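Local coordinates for ultraspiracle (Drosophila melanogaster, PDB 1HG4), which acts as a nuclear hormone receptor and transcription factor, its ligand-binding domain holding a phospholipid and locked in an inactive conformation, at residues I94-L105 against I160-K169. Numbering follows the deposited sequence.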
loop_
_atom_site.group_PDB
_atom_site.type_symbol
_atom_site.label_atom_id
_atom_site.label_comp_id
_atom_site.label_asym_id
_atom_site.label_seq_id
_atom_site.Cartn_x
_atom_site.Cartn_y
_atom_site.Cartn_z
ATOM N N ILE A 94 -19.433 20.528 4.862
ATOM C CA ILE A 94 -20.251 20.803 3.687
ATOM C C ILE A 94 -21.059 19.603 3.222
ATOM O O ILE A 94 -22.143 19.774 2.671
ATOM C CB ILE A 94 -19.386 21.333 2.525
ATOM C CG1 ILE A 94 -18.833 22.704 2.904
ATOM C CG2 ILE A 94 -20.214 21.438 1.241
ATOM C CD1 ILE A 94 -17.919 23.294 1.856
ATOM N N ALA A 95 -20.544 18.395 3.441
ATOM C CA ALA A 95 -21.269 17.184 3.051
ATOM C C ALA A 95 -22.518 17.089 3.935
ATOM O O ALA A 95 -23.593 16.703 3.481
ATOM C CB ALA A 95 -20.392 15.938 3.234
ATOM N N ASN A 96 -22.365 17.441 5.206
ATOM C CA ASN A 96 -23.494 17.430 6.125
ATOM C C ASN A 96 -24.528 18.506 5.775
ATOM O O ASN A 96 -25.722 18.258 5.919
ATOM C CB ASN A 96 -23.019 17.614 7.567
ATOM C CG ASN A 96 -22.564 16.304 8.207
ATOM O OD1 ASN A 96 -21.679 16.287 9.068
ATOM N ND2 ASN A 96 -23.184 15.204 7.801
ATOM N N VAL A 97 -24.096 19.686 5.319
ATOM C CA VAL A 97 -25.077 20.706 4.964
ATOM C C VAL A 97 -25.783 20.286 3.679
ATOM O O VAL A 97 -26.971 20.538 3.514
ATOM C CB VAL A 97 -24.466 22.132 4.767
ATOM C CG1 VAL A 97 -23.499 22.438 5.872
ATOM C CG2 VAL A 97 -23.797 22.252 3.427
ATOM N N ALA A 98 -25.061 19.626 2.778
ATOM C CA ALA A 98 -25.677 19.179 1.531
ATOM C C ALA A 98 -26.837 18.219 1.830
ATOM O O ALA A 98 -27.910 18.332 1.232
ATOM C CB ALA A 98 -24.640 18.499 0.628
ATOM N N TRP A 99 -26.606 17.298 2.764
ATOM C CA TRP A 99 -27.580 16.296 3.185
ATOM C C TRP A 99 -28.786 16.883 3.936
ATOM O O TRP A 99 -29.918 16.447 3.720
ATOM C CB TRP A 99 -26.875 15.249 4.063
ATOM C CG TRP A 99 -27.787 14.205 4.673
ATOM C CD1 TRP A 99 -28.269 14.186 5.953
ATOM C CD2 TRP A 99 -28.339 13.054 4.022
ATOM N NE1 TRP A 99 -29.085 13.093 6.143
ATOM C CE2 TRP A 99 -29.148 12.382 4.975
ATOM C CE3 TRP A 99 -28.236 12.528 2.730
ATOM C CZ2 TRP A 99 -29.850 11.209 4.672
ATOM C CZ3 TRP A 99 -28.946 11.351 2.427
ATOM C CH2 TRP A 99 -29.737 10.713 3.396
ATOM N N CYS A 100 -28.547 17.851 4.823
ATOM C CA CYS A 100 -29.634 18.487 5.575
ATOM C C CYS A 100 -30.458 19.373 4.671
ATOM O O CYS A 100 -31.602 19.670 4.974
ATOM C CB CYS A 100 -29.110 19.383 6.704
ATOM S SG CYS A 100 -28.405 18.534 8.101
ATOM N N SER A 101 -29.868 19.816 3.569
ATOM C CA SER A 101 -30.575 20.699 2.652
ATOM C C SER A 101 -31.378 19.939 1.586
ATOM O O SER A 101 -31.807 20.511 0.572
ATOM C CB SER A 101 -29.574 21.665 2.017
ATOM O OG SER A 101 -28.864 22.365 3.032
ATOM N N ILE A 102 -31.586 18.646 1.822
ATOM C CA ILE A 102 -32.350 17.824 0.889
ATOM C C ILE A 102 -33.829 17.867 1.283
ATOM O O ILE A 102 -34.711 17.598 0.456
ATOM C CB ILE A 102 -31.853 16.344 0.886
ATOM C CG1 ILE A 102 -30.439 16.276 0.311
ATOM C CG2 ILE A 102 -32.780 15.472 0.039
ATOM C CD1 ILE A 102 -29.885 14.889 0.208
ATOM N N VAL A 103 -34.088 18.225 2.543
ATOM C CA VAL A 103 -35.448 18.304 3.070
ATOM C C VAL A 103 -36.320 19.356 2.401
ATOM O O VAL A 103 -37.493 19.108 2.129
ATOM C CB VAL A 103 -35.438 18.571 4.588
ATOM C CG1 VAL A 103 -36.736 19.216 5.016
ATOM C CG2 VAL A 103 -35.237 17.252 5.342
ATOM N N SER A 104 -35.760 20.526 2.129
ATOM C CA SER A 104 -36.544 21.585 1.512
ATOM C C SER A 104 -36.229 21.851 0.046
ATOM O O SER A 104 -36.230 23.005 -0.385
ATOM C CB SER A 104 -36.394 22.889 2.305
ATOM O OG SER A 104 -35.055 23.358 2.284
ATOM N N LEU A 105 -35.961 20.795 -0.716
ATOM C CA LEU A 105 -35.682 20.949 -2.139
ATOM C C LEU A 105 -36.995 20.996 -2.930
ATOM O O LEU A 105 -37.597 19.961 -3.239
ATOM C CB LEU A 105 -34.802 19.798 -2.652
ATOM C CG LEU A 105 -33.282 20.010 -2.581
ATOM C CD1 LEU A 105 -32.563 18.740 -2.995
ATOM C CD2 LEU A 105 -32.874 21.163 -3.500
ATOM N N ILE A 160 -23.585 24.666 -3.831
ATOM C CA ILE A 160 -23.702 23.641 -2.803
ATOM C C ILE A 160 -25.020 22.916 -3.008
ATOM O O ILE A 160 -25.085 21.700 -2.897
ATOM C CB ILE A 160 -23.711 24.224 -1.372
ATOM C CG1 ILE A 160 -22.285 24.563 -0.935
ATOM C CG2 ILE A 160 -24.323 23.224 -0.414
ATOM C CD1 ILE A 160 -22.181 25.062 0.486
ATOM N N LEU A 161 -26.071 23.665 -3.316
ATOM C CA LEU A 161 -27.386 23.064 -3.493
ATOM C C LEU A 161 -27.608 22.441 -4.858
ATOM O O LEU A 161 -28.303 21.437 -4.971
ATOM C CB LEU A 161 -28.479 24.101 -3.208
ATOM C CG LEU A 161 -28.481 24.627 -1.771
ATOM C CD1 LEU A 161 -29.432 25.791 -1.628
ATOM C CD2 LEU A 161 -28.870 23.503 -0.839
ATOM N N SER A 162 -27.025 23.023 -5.899
ATOM C CA SER A 162 -27.190 22.479 -7.244
ATOM C C SER A 162 -26.259 21.297 -7.512
ATOM O O SER A 162 -26.687 20.258 -8.019
ATOM C CB SER A 162 -26.934 23.563 -8.279
ATOM O OG SER A 162 -27.861 24.622 -8.118
ATOM N N GLU A 163 -24.986 21.465 -7.159
ATOM C CA GLU A 163 -23.975 20.441 -7.378
ATOM C C GLU A 163 -23.936 19.285 -6.372
ATOM O O GLU A 163 -23.421 18.212 -6.673
ATOM C CB GLU A 163 -22.608 21.110 -7.469
ATOM C CG GLU A 163 -22.501 22.038 -8.665
ATOM C CD GLU A 163 -21.158 22.739 -8.759
ATOM O OE1 GLU A 163 -20.118 22.048 -8.668
ATOM O OE2 GLU A 163 -21.142 23.982 -8.938
ATOM N N LEU A 164 -24.490 19.488 -5.187
ATOM C CA LEU A 164 -24.486 18.429 -4.197
ATOM C C LEU A 164 -25.889 17.978 -3.806
ATOM O O LEU A 164 -26.301 16.868 -4.162
ATOM C CB LEU A 164 -23.702 18.881 -2.965
ATOM C CG LEU A 164 -22.233 19.237 -3.256
ATOM C CD1 LEU A 164 -21.589 19.849 -2.025
ATOM C CD2 LEU A 164 -21.462 17.990 -3.713
ATOM N N SER A 165 -26.627 18.833 -3.098
ATOM C CA SER A 165 -27.984 18.496 -2.654
ATOM C C SER A 165 -28.896 17.944 -3.753
ATOM O O SER A 165 -29.446 16.851 -3.619
ATOM C CB SER A 165 -28.653 19.717 -2.017
ATOM O OG SER A 165 -27.969 20.129 -0.846
ATOM N N VAL A 166 -29.059 18.699 -4.832
ATOM C CA VAL A 166 -29.911 18.270 -5.935
ATOM C C VAL A 166 -29.484 16.924 -6.502
ATOM O O VAL A 166 -30.299 16.014 -6.612
ATOM C CB VAL A 166 -29.940 19.341 -7.078
ATOM C CG1 VAL A 166 -30.635 18.793 -8.322
ATOM C CG2 VAL A 166 -30.671 20.583 -6.594
ATOM N N LYS A 167 -28.208 16.788 -6.843
ATOM C CA LYS A 167 -27.723 15.536 -7.404
ATOM C C LYS A 167 -27.825 14.367 -6.430
ATOM O O LYS A 167 -28.077 13.240 -6.849
ATOM C CB LYS A 167 -26.295 15.714 -7.929
ATOM C CG LYS A 167 -26.243 16.650 -9.137
ATOM C CD LYS A 167 -24.867 16.708 -9.773
ATOM C CE LYS A 167 -24.884 17.577 -11.019
ATOM N NZ LYS A 167 -23.535 17.626 -11.650
ATOM N N MET A 168 -27.654 14.624 -5.136
ATOM C CA MET A 168 -27.772 13.551 -4.153
ATOM C C MET A 168 -29.226 13.073 -4.147
ATOM O O MET A 168 -29.501 11.873 -4.186
ATOM C CB MET A 168 -27.384 14.037 -2.756
ATOM C CG MET A 168 -25.911 14.365 -2.597
ATOM S SD MET A 168 -25.528 15.011 -0.974
ATOM C CE MET A 168 -23.744 14.952 -0.995
ATOM N N LYS A 169 -30.153 14.024 -4.096
ATOM C CA LYS A 169 -31.578 13.710 -4.106
ATOM C C LYS A 169 -31.896 12.932 -5.379
ATOM O O LYS A 169 -32.518 11.882 -5.340
ATOM C CB LYS A 169 -32.413 14.996 -4.071
ATOM C CG LYS A 169 -33.914 14.749 -4.096
ATOM C CD LYS A 169 -34.687 16.049 -4.167
ATOM C CE LYS A 169 -36.192 15.812 -4.219
ATOM N NZ LYS A 169 -36.705 15.144 -2.987
#
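Ser165 OG donates a hydrogen bond of 2.7 Å to Ala98 O, lying in the carbonyl plane on a lone pair, with a C=O···OG angle of 116°. Its chi1 of -63° sets OG beside its own backbone N, facing Ala98 O in the last turn of helix 78-100; within its own helix Ala98 O also receives a weak bond from Ser101 N. Replacing Ser165 by alanine removes the hydroxyl and would probably leave the buried Ala98 carbonyl with that weak bond alone among those described here. The axes of 94-100 and 160-169 approach to 8.4 Å, crossing at -59°, consistent with the small Ala98 side chain between them; its CB meets Leu164 CB at 3.7 Å, with Met168 SD also against it. Ile94 crosses Leu164 and Ile160 at about a right angle through CG2; Val97 crosses Ile160, CG2 against CG2. Beyond the helix end, Ser101 turns OG back to Val97 O, while its CB touches Leu161 CD2 at 3.5 Å. Leu105, closing a type I turn, lays CD1 along the Lys169 chain, 3.6 Å from CD, the two running in opposite directions. Val97 also touches the bound phospholipid, and the crossing belongs to the layered helical sandwich of nuclear receptor ligand-binding domains.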